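Short chain dehydrogenase (A0QTM2 homolog) (Mycobacterium thermoresistibile, PDB 3SC4) probably works as a nicotinamide-dependent oxidoreductase of the short-chain dehydrogenase family, built on a Rossmann fold. Local coordinates at residues 38-43 against 51-56; 137-142 against 187-192; 164-169 against 270-275. All blocks are in the same frame, centred on the assembly; numbering follows the deposited sequence.

Contact 1. Residues 38-43 against 51-56; sequences LVAKSA and GTIYTA
Leu38 reaches from the end of strand 35-40 toward the start of helix 53-63, and with CG between the backbone N and the carbonyl carbon (chi1 54°) its CD1 methyl presses on Ala56 CB at 3.4 Å, a tight fit. Two residues on, Ala40 again faces the helix, and its CB meets Ile53 CG2 at 3.6 Å. After Ala40 the chain leaves the strand and bends back, so that Ala43 arrives beside the first turn of the helix. Ala43 CB lies 3.3 Å from Tyr54 CE2, while Ala43 O faces Thr52 CG2 at 3.6 Å. Ile53 CG1 lies over the centre of one face of the Tyr54 ring, and Ala43 CB approaches that ring obliquely. Thr52 caps the helix: Thr55 N gives Thr52 OG1 a nearly straight bond (168°), and Thr52 N returns one to Thr55 OG1, a capping box. The box occupies the threonine hydroxyls and N-H groups at the helix start within 51-56, and the contact with 38-43 is mostly made by methyls. Shape and burial, rather than directional bonds, thus seat this helix against its strand in the beta-alpha-beta unit completed by strand 66-71.

Contact 2. Residues 137-142 against 187-192; sequences PHMKGR and AGIASN
Ile189 pushes its CD1 methyl into the angle between two consecutive side chains, overlapping Met139 CB at 4.3 Å and Lys140 CG at the same separation. CG1 stands anti to the carbonyl carbon (chi1 -59°), which carries the delta methyl toward the 137-142 segment. The other branch is used as well: Met139 runs out alongside the isoleucine and bends at its thioether, bringing its CE to 4.3 Å from Ile189 CG2. One branched side chain is therefore met at both of its ends, at distances that mark ordinary, unstrained apolar packing.

Lys140 lends its hydrocarbon part to the contact. Its chain is extended beyond CG, and CE passes Ala187 CB at 4.2 Å. The ammonium group is carried past the contact to a salt bridge with Glu110 of the second subunit, so the methylenes pack within one chain while the charge joins two. The type I turn from Met139 to Arg142, closed by Arg142 N on Met139 O at 3.1 Å, presents these two side chains, and across from it Gly188, with positive phi, lets the chain turn between Ala187 and Ile189.

In the fold, the contact joins the loop after helix 114-135 to the entry of strand 190-195. Met139 and Ile189 both rest on Ile147 of strand 146-149, next to strand 190-195 in the sheet, and Ile189 also touches Leu184, just beyond helix 164-183.

Contact 3. Residues 164-169 against 270-275; sequences TPYMMA and VDLWVD
With CG anti to the backbone N (chi1 -172°), Tyr166 swings its ring off helix 164-183 toward the 270-275 loop; Trp273 answers with CG anti to its carbonyl carbon (chi1 -60°), which sends the six-membered ring of the indole to meet it. The two rings are close to parallel, their planes 28° apart, but slid so far that they barely overlap, with centroids separated by 5.7 Å. What touches is the indole corner: Trp273 CH2 lies 3.7 Å from Tyr166 CD2. The adjoining Trp273 CZ2 settles against the helix itself, 3.7 Å from Met167 CA, and the methionine chain then bends away. Leu272 supplies a second apolar touch, its CD1 coming to the edge of the tyrosine ring, near the ring plane, 3.8 Å from Tyr166 CE2. Leu272 CB also lies over one face of the Trp273 ring, offset toward its rim. A type II turn from Asp271 to Val274 places both side chains, with Trp273 at its positive-phi position.

Tyr166 begins a Tyr-x-x-x-Lys pattern, consistent with the active-site tyrosine of this family, so the late loop probably borders the active site. Trp273 NE1 is hydrogen-bonded to Trp160 O, and Leu272 O accepts from Trp195 NE1. Trp195 of strand 190-195 touches Tyr166, and Leu175 of the second subunit packs on Met167; helix 114-135 lies against Pro165, Met168 and Ala169.

How the contacts relate
The three contacts are spread widely, their centres 26 to 28 Å apart, and none touches another. Contact 1 comes first in the chain and is local, within one beta-alpha-beta unit. Contacts 2 and 3 follow and cross in sequence, their segments alternating: helix 164-183 starts in contact 3 and is followed by strand 190-195 of contact 2. Contacts 1 and 2 reach the same parallel sheet toward its two ends in strand order, at strands 35-40 and 190-195, each next to an outermost strand. Contact 3 instead brings a late loop onto the helix. The set illustrates how a Rossmann fold combines short-range crossovers with long-range closures, two of which have neighbours on the second subunit.

Contact 1. Residues 38-43 against 51-56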
ATOM      1  N   LEU B  38       8.068 -17.677  17.120  1.00 26.81           N
ATOM      2  CA  LEU B  38       8.529 -16.338  16.777  1.00 25.87           C
ATOM      3  C   LEU B  38       9.584 -16.484  15.706  1.00 26.43           C
ATOM      4  O   LEU B  38      10.472 -17.337  15.806  1.00 26.78           O
ATOM      5  CB  LEU B  38       9.055 -15.574  18.003  1.00 25.68           C
ATOM      6  CG  LEU B  38      10.143 -16.138  18.941  1.00 25.87           C
ATOM      7  CD1 LEU B  38      10.625 -15.060  19.886  1.00 25.56           C
ATOM      8  CD2 LEU B  38       9.658 -17.283  19.751  1.00 25.72           C
ATOM      9  N   VAL B  39       9.451 -15.683  14.654  1.00 26.43           N
ATOM     10  CA  VAL B  39      10.365 -15.761  13.525  1.00 27.53           C
ATOM     11  C   VAL B  39      11.145 -14.439  13.380  1.00 27.47           C
ATOM     12  O   VAL B  39      10.537 -13.364  13.399  1.00 28.08           O
ATOM     13  CB  VAL B  39       9.600 -16.132  12.234  1.00 27.16           C
ATOM     14  CG1 VAL B  39       8.679 -14.995  11.805  1.00 26.27           C
ATOM     15  CG2 VAL B  39      10.561 -16.486  11.126  1.00 26.74           C
ATOM     16  N   ALA B  40      12.473 -14.521  13.271  1.00 28.20           N
ATOM     17  CA  ALA B  40      13.329 -13.357  12.947  1.00 28.56           C
ATOM     18  C   ALA B  40      14.421 -13.718  11.931  1.00 30.20           C
ATOM     19  O   ALA B  40      14.722 -14.894  11.716  1.00 31.20           O
ATOM     20  CB  ALA B  40      13.952 -12.773  14.198  1.00 27.73           C
ATOM     21  N   LYS B  41      15.005 -12.698  11.316  1.00 31.37           N
ATOM     22  CA  LYS B  41      15.957 -12.876  10.242  1.00 33.35           C
ATOM     23  C   LYS B  41      17.245 -13.523  10.718  1.00 35.01           C
ATOM     24  O   LYS B  41      17.786 -14.396  10.036  1.00 35.70           O
ATOM     25  CB  LYS B  41      16.277 -11.537   9.565  1.00 33.66           C
ATOM     26  CG  LYS B  41      17.477 -11.609   8.552  1.00 37.52           C
ATOM     27  CD  LYS B  41      17.311 -10.661   7.342  1.00 40.24           C
ATOM     28  CE  LYS B  41      18.670 -10.137   6.772  1.00 43.28           C
ATOM     29  NZ  LYS B  41      19.495 -11.137   6.036  1.00 44.32           N
ATOM     30  N   SER B  42      17.719 -13.101  11.888  1.00 35.97           N
ATOM     31  CA  SER B  42      18.992 -13.568  12.446  1.00 37.84           C
ATOM     32  C   SER B  42      18.839 -13.859  13.943  1.00 38.21           C
ATOM     33  O   SER B  42      17.955 -13.322  14.614  1.00 37.93           O
ATOM     34  CB  SER B  42      20.104 -12.519  12.199  1.00 38.23           C
ATOM     35  OG  SER B  42      21.365 -12.900  12.764  1.00 41.45           O
ATOM     36  N   ALA B  43      19.712 -14.722  14.438  1.00 39.50           N
ATOM     37  CA  ALA B  43      19.760 -15.130  15.823  1.00 40.23           C
ATOM     38  C   ALA B  43      20.953 -14.485  16.546  1.00 40.94           C
ATOM     39  O   ALA B  43      21.108 -14.650  17.762  1.00 41.66           O
ATOM     40  CB  ALA B  43      19.894 -16.649  15.884  1.00 41.50           C
ATOM     41  N   GLY B  51      18.204  -8.375  23.085  1.00 29.55           N
ATOM     42  CA  GLY B  51      17.433  -9.559  22.785  1.00 29.60           C
ATOM     43  C   GLY B  51      17.794 -10.264  21.498  1.00 30.08           C
ATOM     44  O   GLY B  51      18.381  -9.680  20.604  1.00 29.87           O
ATOM     45  N   THR B  52      17.475 -11.557  21.461  1.00 30.97           N
ATOM     46  CA  THR B  52      17.438 -12.371  20.243  1.00 30.90           C
ATOM     47  C   THR B  52      16.197 -13.253  20.373  1.00 30.60           C
ATOM     48  O   THR B  52      15.581 -13.291  21.444  1.00 30.73           O
ATOM     49  CB  THR B  52      18.661 -13.288  20.146  1.00 32.24           C
ATOM     50  OG1 THR B  52      18.574 -14.324  21.141  1.00 33.39           O
ATOM     51  CG2 THR B  52      19.946 -12.488  20.329  1.00 32.78           C
ATOM     52  N   ILE B  53      15.833 -13.974  19.319  1.00 30.46           N
ATOM     53  CA  ILE B  53      14.742 -14.960  19.436  1.00 30.73           C
ATOM     54  C   ILE B  53      14.974 -15.962  20.580  1.00 31.92           C
ATOM     55  O   ILE B  53      14.025 -16.344  21.250  1.00 32.63           O
ATOM     56  CB  ILE B  53      14.461 -15.723  18.127  1.00 30.91           C
ATOM     57  CG1 ILE B  53      15.746 -16.338  17.542  1.00 32.90           C
ATOM     58  CG2 ILE B  53      13.816 -14.826  17.111  1.00 28.68           C
ATOM     59  CD1 ILE B  53      15.517 -17.115  16.232  1.00 33.08           C
ATOM     60  N   TYR B  54      16.217 -16.340  20.844  1.00 32.77           N
ATOM     61  CA  TYR B  54      16.508 -17.291  21.928  1.00 34.44           C
ATOM     62  C   TYR B  54      16.243 -16.709  23.315  1.00 34.02           C
ATOM     63  O   TYR B  54      15.592 -17.357  24.138  1.00 33.95           O
ATOM     64  CB  TYR B  54      17.938 -17.876  21.796  1.00 35.87           C
ATOM     65  CG  TYR B  54      18.083 -18.584  20.460  1.00 38.32           C
ATOM     66  CD1 TYR B  54      17.249 -19.651  20.129  1.00 39.10           C
ATOM     67  CD2 TYR B  54      18.994 -18.139  19.495  1.00 40.24           C
ATOM     68  CE1 TYR B  54      17.342 -20.279  18.902  1.00 41.49           C
ATOM     69  CE2 TYR B  54      19.088 -18.762  18.247  1.00 40.63           C
ATOM     70  CZ  TYR B  54      18.261 -19.833  17.957  1.00 42.15           C
ATOM     71  OH  TYR B  54      18.339 -20.463  16.721  1.00 43.77           O
ATOM     72  N   THR B  55      16.709 -15.488  23.574  1.00 33.37           N
ATOM     73  CA  THR B  55      16.407 -14.849  24.858  1.00 33.39           C
ATOM     74  C   THR B  55      14.927 -14.521  24.951  1.00 32.35           C
ATOM     75  O   THR B  55      14.352 -14.580  26.040  1.00 33.82           O
ATOM     76  CB  THR B  55      17.234 -13.564  25.139  1.00 33.46           C
ATOM     77  OG1 THR B  55      16.758 -12.471  24.324  1.00 32.90           O
ATOM     78  CG2 THR B  55      18.751 -13.823  24.910  1.00 34.43           C
ATOM     79  N   ALA B  56      14.297 -14.186  23.827  1.00 30.95           N
ATOM     80  CA  ALA B  56      12.830 -14.049  23.794  1.00 29.78           C
ATOM     81  C   ALA B  56      12.184 -15.357  24.212  1.00 29.79           C
ATOM     82  O   ALA B  56      11.250 -15.371  25.008  1.00 28.50           O
ATOM     83  CB  ALA B  56      12.342 -13.636  22.390  1.00 28.91           C
TER

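Contact 2. Residues 137-142 against 187-192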
ATOM      1  N   PRO B 137      -4.429 -21.245   6.181  1.00 27.91           N
ATOM      2  CA  PRO B 137      -4.941 -22.624   6.128  1.00 29.86           C
ATOM      3  C   PRO B 137      -4.899 -23.375   7.473  1.00 31.20           C
ATOM      4  O   PRO B 137      -5.745 -24.242   7.747  1.00 31.96           O
ATOM      5  CB  PRO B 137      -4.027 -23.323   5.098  1.00 30.47           C
ATOM      6  CG  PRO B 137      -3.223 -22.232   4.425  1.00 29.25           C
ATOM      7  CD  PRO B 137      -3.188 -21.081   5.406  1.00 27.92           C
ATOM      8  N   HIS B 138      -3.927 -23.031   8.307  1.00 31.16           N
ATOM      9  CA  HIS B 138      -3.747 -23.723   9.565  1.00 32.17           C
ATOM     10  C   HIS B 138      -4.596 -23.095  10.675  1.00 32.48           C
ATOM     11  O   HIS B 138      -4.564 -23.570  11.806  1.00 33.59           O
ATOM     12  CB  HIS B 138      -2.275 -23.746   9.931  1.00 31.87           C
ATOM     13  CG  HIS B 138      -1.414 -24.326   8.855  1.00 32.84           C
ATOM     14  ND1 HIS B 138      -1.371 -25.680   8.587  1.00 34.15           N
ATOM     15  CD2 HIS B 138      -0.587 -23.736   7.958  1.00 32.10           C
ATOM     16  CE1 HIS B 138      -0.545 -25.896   7.579  1.00 34.99           C
ATOM     17  NE2 HIS B 138      -0.050 -24.735   7.183  1.00 33.81           N
ATOM     18  N   MET B 139      -5.383 -22.070  10.334  1.00 31.90           N
ATOM     19  CA  MET B 139      -6.236 -21.393  11.295  1.00 32.02           C
ATOM     20  C   MET B 139      -7.713 -21.699  11.102  1.00 33.35           C
ATOM     21  O   MET B 139      -8.499 -21.528  12.014  1.00 33.86           O
ATOM     22  CB  MET B 139      -6.030 -19.868  11.202  1.00 30.68           C
ATOM     23  CG  MET B 139      -4.589 -19.390  11.341  1.00 28.99           C
ATOM     24  SD  MET B 139      -4.457 -17.604  11.118  1.00 26.74           S
ATOM     25  CE  MET B 139      -4.959 -16.969  12.726  1.00 24.42           C
ATOM     26  N   LYS B 140      -8.091 -22.136   9.914  1.00 34.96           N
ATOM     27  CA  LYS B 140      -9.489 -22.410   9.584  1.00 36.64           C
ATOM     28  C   LYS B 140     -10.241 -23.329  10.563  1.00 39.03           C
ATOM     29  O   LYS B 140     -11.419 -23.098  10.888  1.00 39.78           O
ATOM     30  CB  LYS B 140      -9.579 -22.980   8.160  1.00 37.02           C
ATOM     31  CG  LYS B 140      -9.464 -21.894   7.103  1.00 36.10           C
ATOM     32  CD  LYS B 140      -9.728 -22.406   5.706  1.00 36.90           C
ATOM     33  CE  LYS B 140      -9.608 -21.286   4.674  1.00 35.59           C
ATOM     34  NZ  LYS B 140      -9.443 -21.829   3.290  1.00 35.45           N
ATOM     35  N   GLY B 141      -9.598 -24.375  11.046  1.00 40.54           N
ATOM     36  CA  GLY B 141     -10.349 -25.279  11.937  1.00 42.83           C
ATOM     37  C   GLY B 141     -10.680 -24.743  13.339  1.00 42.53           C
ATOM     38  O   GLY B 141     -11.492 -25.327  14.053  1.00 43.25           O
ATOM     39  N   ARG B 142     -10.051 -23.640  13.743  1.00 40.70           N
ATOM     40  CA  ARG B 142      -9.810 -23.411  15.171  1.00 40.37           C
ATOM     41  C   ARG B 142     -10.992 -22.754  15.860  1.00 39.78           C
ATOM     42  O   ARG B 142     -11.935 -22.323  15.189  1.00 38.96           O
ATOM     43  CB  ARG B 142      -8.543 -22.579  15.365  1.00 39.64           C
ATOM     44  CG  ARG B 142      -7.340 -23.028  14.493  1.00 40.91           C
ATOM     45  CD  ARG B 142      -6.729 -24.307  14.969  1.00 41.71           C
ATOM     46  NE  ARG B 142      -6.106 -24.102  16.272  1.00 41.80           N
ATOM     47  CZ  ARG B 142      -5.662 -25.093  17.038  1.00 43.17           C
ATOM     48  NH1 ARG B 142      -5.121 -24.823  18.214  1.00 41.43           N
ATOM     49  NH2 ARG B 142      -5.764 -26.363  16.628  1.00 45.40           N
ATOM     50  N   ALA B 187     -14.876 -17.885   6.348  1.00 33.42           N
ATOM     51  CA  ALA B 187     -14.073 -18.887   7.057  1.00 33.36           C
ATOM     52  C   ALA B 187     -14.036 -18.607   8.574  1.00 32.85           C
ATOM     53  O   ALA B 187     -13.630 -19.453   9.353  1.00 33.78           O
ATOM     54  CB  ALA B 187     -12.658 -18.960   6.474  1.00 31.60           C
ATOM     55  N   GLY B 188     -14.445 -17.413   8.992  1.00 31.92           N
ATOM     56  CA  GLY B 188     -14.468 -17.066  10.424  1.00 31.26           C
ATOM     57  C   GLY B 188     -13.116 -16.761  11.070  1.00 29.53           C
ATOM     58  O   GLY B 188     -12.931 -17.005  12.256  1.00 29.87           O
ATOM     59  N   ILE B 189     -12.169 -16.214  10.310  1.00 27.65           N
ATOM     60  CA  ILE B 189     -10.914 -15.734  10.892  1.00 25.77           C
ATOM     61  C   ILE B 189     -10.984 -14.221  11.049  1.00 24.48           C
ATOM     62  O   ILE B 189     -11.181 -13.509  10.068  1.00 24.30           O
ATOM     63  CB  ILE B 189      -9.689 -16.074  10.028  1.00 25.34           C
ATOM     64  CG1 ILE B 189      -9.558 -17.592   9.832  1.00 26.24           C
ATOM     65  CG2 ILE B 189      -8.414 -15.522  10.684  1.00 21.57           C
ATOM     66  CD1 ILE B 189      -8.786 -17.941   8.577  1.00 27.35           C
ATOM     67  N   ALA B 190     -10.827 -13.740  12.280  1.00 23.16           N
ATOM     68  CA  ALA B 190     -10.793 -12.314  12.553  1.00 21.84           C
ATOM     69  C   ALA B 190      -9.514 -11.764  11.975  1.00 20.42           C
ATOM     70  O   ALA B 190      -8.510 -12.457  11.998  1.00 20.52           O
ATOM     71  CB  ALA B 190     -10.849 -12.041  14.041  1.00 21.26           C
ATOM     72  N   SER B 191      -9.568 -10.543  11.435  1.00 19.39           N
ATOM     73  CA  SER B 191      -8.371  -9.776  11.094  1.00 18.27           C
ATOM     74  C   SER B 191      -8.589  -8.322  11.451  1.00 17.81           C
ATOM     75  O   SER B 191      -9.474  -7.659  10.904  1.00 18.04           O
ATOM     76  CB  SER B 191      -8.038  -9.886   9.599  1.00 18.48           C
ATOM     77  OG  SER B 191      -6.802  -9.246   9.293  1.00 17.30           O
ATOM     78  N   ASN B 192      -7.766  -7.822  12.357  1.00 17.46           N
ATOM     79  CA  ASN B 192      -7.882  -6.452  12.853  1.00 17.75           C
ATOM     80  C   ASN B 192      -6.511  -5.779  12.853  1.00 16.80           C
ATOM     81  O   ASN B 192      -5.479  -6.444  12.779  1.00 16.70           O
ATOM     82  CB  ASN B 192      -8.451  -6.436  14.290  1.00 18.46           C
ATOM     83  CG  ASN B 192      -9.881  -6.948  14.367  1.00 18.95           C
ATOM     84  OD1 ASN B 192     -10.815  -6.274  13.923  1.00 20.51           O
ATOM     85  ND2 ASN B 192     -10.058  -8.140  14.928  1.00 15.98           N
TER

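Contact 3. Residues 164-169 against 270-275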
ATOM      1  N   THR B 164       6.061   9.664   2.877  1.00 20.01           N
ATOM      2  CA  THR B 164       5.449   8.777   1.887  1.00 18.96           C
ATOM      3  C   THR B 164       5.877   7.309   1.959  1.00 17.27           C
ATOM      4  O   THR B 164       5.051   6.430   2.049  1.00 16.99           O
ATOM      5  CB  THR B 164       5.667   9.359   0.492  1.00 19.08           C
ATOM      6  OG1 THR B 164       5.025  10.639   0.452  1.00 20.31           O
ATOM      7  CG2 THR B 164       5.104   8.450  -0.562  1.00 19.11           C
ATOM      8  N   PRO B 165       7.169   7.040   1.960  1.00 16.48           N
ATOM      9  CA  PRO B 165       7.577   5.636   2.029  1.00 15.72           C
ATOM     10  C   PRO B 165       6.995   4.890   3.214  1.00 14.76           C
ATOM     11  O   PRO B 165       6.426   3.802   3.067  1.00 15.89           O
ATOM     12  CB  PRO B 165       9.107   5.726   2.154  1.00 16.15           C
ATOM     13  CG  PRO B 165       9.435   7.073   1.577  1.00 16.84           C
ATOM     14  CD  PRO B 165       8.315   7.956   1.960  1.00 16.53           C
ATOM     15  N   TYR B 166       7.150   5.451   4.393  1.00 14.48           N
ATOM     16  CA  TYR B 166       6.676   4.809   5.614  1.00 13.80           C
ATOM     17  C   TYR B 166       5.157   4.753   5.662  1.00 12.88           C
ATOM     18  O   TYR B 166       4.607   3.741   6.038  1.00 11.82           O
ATOM     19  CB  TYR B 166       7.234   5.532   6.854  1.00 14.22           C
ATOM     20  CG  TYR B 166       6.976   4.843   8.165  1.00 13.07           C
ATOM     21  CD1 TYR B 166       7.427   3.561   8.396  1.00 13.23           C
ATOM     22  CD2 TYR B 166       6.309   5.495   9.179  1.00 14.08           C
ATOM     23  CE1 TYR B 166       7.183   2.920   9.631  1.00 15.49           C
ATOM     24  CE2 TYR B 166       6.056   4.891  10.393  1.00 15.98           C
ATOM     25  CZ  TYR B 166       6.477   3.592  10.626  1.00 16.43           C
ATOM     26  OH  TYR B 166       6.229   3.000  11.860  1.00 15.47           O
ATOM     27  N   MET B 167       4.479   5.834   5.280  1.00 13.65           N
ATOM     28  CA  MET B 167       3.017   5.825   5.237  1.00 13.51           C
ATOM     29  C   MET B 167       2.537   4.749   4.286  1.00 13.79           C
ATOM     30  O   MET B 167       1.590   4.033   4.585  1.00 14.16           O
ATOM     31  CB  MET B 167       2.485   7.169   4.803  1.00 13.87           C
ATOM     32  CG  MET B 167       0.994   7.217   4.613  1.00 13.40           C
ATOM     33  SD  MET B 167       0.478   6.760   2.927  1.00 14.87           S
ATOM     34  CE  MET B 167       1.251   8.061   1.934  1.00  9.77           C
ATOM     35  N   MET B 168       3.188   4.626   3.137  1.00 13.89           N
ATOM     36  CA  MET B 168       2.800   3.575   2.174  1.00 14.52           C
ATOM     37  C   MET B 168       2.889   2.172   2.792  1.00 14.09           C
ATOM     38  O   MET B 168       2.016   1.319   2.573  1.00 14.72           O
ATOM     39  CB  MET B 168       3.681   3.623   0.906  1.00 14.28           C
ATOM     40  CG  MET B 168       3.284   4.713  -0.030  1.00 14.30           C
ATOM     41  SD  MET B 168       4.466   4.902  -1.369  1.00 15.14           S
ATOM     42  CE  MET B 168       4.232   3.335  -2.235  1.00 15.44           C
ATOM     43  N   ALA B 169       3.987   1.930   3.491  1.00 13.78           N
ATOM     44  CA  ALA B 169       4.246   0.642   4.084  1.00 13.40           C
ATOM     45  C   ALA B 169       3.242   0.389   5.201  1.00 13.33           C
ATOM     46  O   ALA B 169       2.606  -0.673   5.235  1.00 13.72           O
ATOM     47  CB  ALA B 169       5.695   0.550   4.592  1.00 12.54           C
ATOM     48  N   VAL B 270       1.984  12.261  21.045  1.00 27.13           N
ATOM     49  CA  VAL B 270       1.103  11.466  20.187  1.00 25.49           C
ATOM     50  C   VAL B 270       1.868  10.634  19.185  1.00 23.58           C
ATOM     51  O   VAL B 270       2.870  11.066  18.631  1.00 23.52           O
ATOM     52  CB  VAL B 270       0.025  12.345  19.432  1.00 25.90           C
ATOM     53  CG1 VAL B 270      -0.984  12.881  20.406  1.00 26.73           C
ATOM     54  CG2 VAL B 270       0.671  13.486  18.598  1.00 24.77           C
ATOM     55  N   ASP B 271       1.371   9.436  18.926  1.00 22.27           N
ATOM     56  CA  ASP B 271       1.933   8.577  17.878  1.00 21.08           C
ATOM     57  C   ASP B 271       1.622   9.238  16.531  1.00 20.71           C
ATOM     58  O   ASP B 271       0.778  10.126  16.438  1.00 21.29           O
ATOM     59  CB  ASP B 271       1.290   7.186  17.987  1.00 20.67           C
ATOM     60  CG  ASP B 271       2.037   6.089  17.228  1.00 20.62           C
ATOM     61  OD1 ASP B 271       3.119   6.321  16.675  1.00 22.38           O
ATOM     62  OD2 ASP B 271       1.530   4.946  17.214  1.00 21.63           O
ATOM     63  N   LEU B 272       2.310   8.821  15.482  1.00 20.23           N
ATOM     64  CA  LEU B 272       1.895   9.150  14.126  1.00 20.03           C
ATOM     65  C   LEU B 272       0.462   8.641  13.897  1.00 19.43           C
ATOM     66  O   LEU B 272       0.081   7.600  14.430  1.00 18.09           O
ATOM     67  CB  LEU B 272       2.814   8.486  13.110  1.00 19.83           C
ATOM     68  CG  LEU B 272       4.296   8.887  13.093  1.00 21.56           C
ATOM     69  CD1 LEU B 272       5.028   8.212  11.917  1.00 20.39           C
ATOM     70  CD2 LEU B 272       4.467  10.399  13.044  1.00 23.28           C
ATOM     71  N   TRP B 273      -0.313   9.392  13.117  1.00 19.42           N
ATOM     72  CA  TRP B 273      -1.675   9.016  12.718  1.00 19.79           C
ATOM     73  C   TRP B 273      -2.687   9.080  13.856  1.00 21.27           C
ATOM     74  O   TRP B 273      -3.746   8.503  13.766  1.00 21.61           O
ATOM     75  CB  TRP B 273      -1.710   7.642  11.970  1.00 18.74           C
ATOM     76  CG  TRP B 273      -0.878   7.696  10.739  1.00 16.50           C
ATOM     77  CD1 TRP B 273      -1.087   8.510   9.675  1.00 15.93           C
ATOM     78  CD2 TRP B 273       0.329   6.968  10.457  1.00 16.21           C
ATOM     79  NE1 TRP B 273      -0.103   8.342   8.742  1.00 16.96           N
ATOM     80  CE2 TRP B 273       0.775   7.386   9.178  1.00 15.72           C
ATOM     81  CE3 TRP B 273       1.059   5.980  11.133  1.00 14.75           C
ATOM     82  CZ2 TRP B 273       1.939   6.876   8.572  1.00 11.09           C
ATOM     83  CZ3 TRP B 273       2.232   5.478  10.524  1.00 13.66           C
ATOM     84  CH2 TRP B 273       2.644   5.936   9.247  1.00 11.49           C
ATOM     85  N   VAL B 274      -2.364   9.830  14.902  1.00 23.10           N
ATOM     86  CA  VAL B 274      -3.224   9.958  16.062  1.00 24.28           C
ATOM     87  C   VAL B 274      -3.327  11.416  16.478  1.00 26.56           C
ATOM     88  O   VAL B 274      -2.321  12.146  16.510  1.00 26.96           O
ATOM     89  CB  VAL B 274      -2.699   9.089  17.209  1.00 24.01           C
ATOM     90  CG1 VAL B 274      -3.406   9.438  18.533  1.00 24.38           C
ATOM     91  CG2 VAL B 274      -2.888   7.613  16.845  1.00 22.37           C
ATOM     92  N   ASP B 275      -4.547  11.844  16.791  1.00 28.63           N
ATOM     93  CA  ASP B 275      -4.792  13.251  17.192  1.00 30.99           C
ATOM     94  C   ASP B 275      -4.508  13.511  18.653  1.00 30.74           C
ATOM     95  O   ASP B 275      -4.102  14.600  19.001  1.00 32.42           O
ATOM     96  CB  ASP B 275      -6.256  13.672  16.911  1.00 32.83           C
ATOM     97  CG  ASP B 275      -6.531  13.958  15.415  1.00 35.32           C
ATOM     98  OD1 ASP B 275      -5.655  14.609  14.768  1.00 39.67           O
ATOM     99  OD2 ASP B 275      -7.621  13.543  14.915  1.00 35.77           O
TER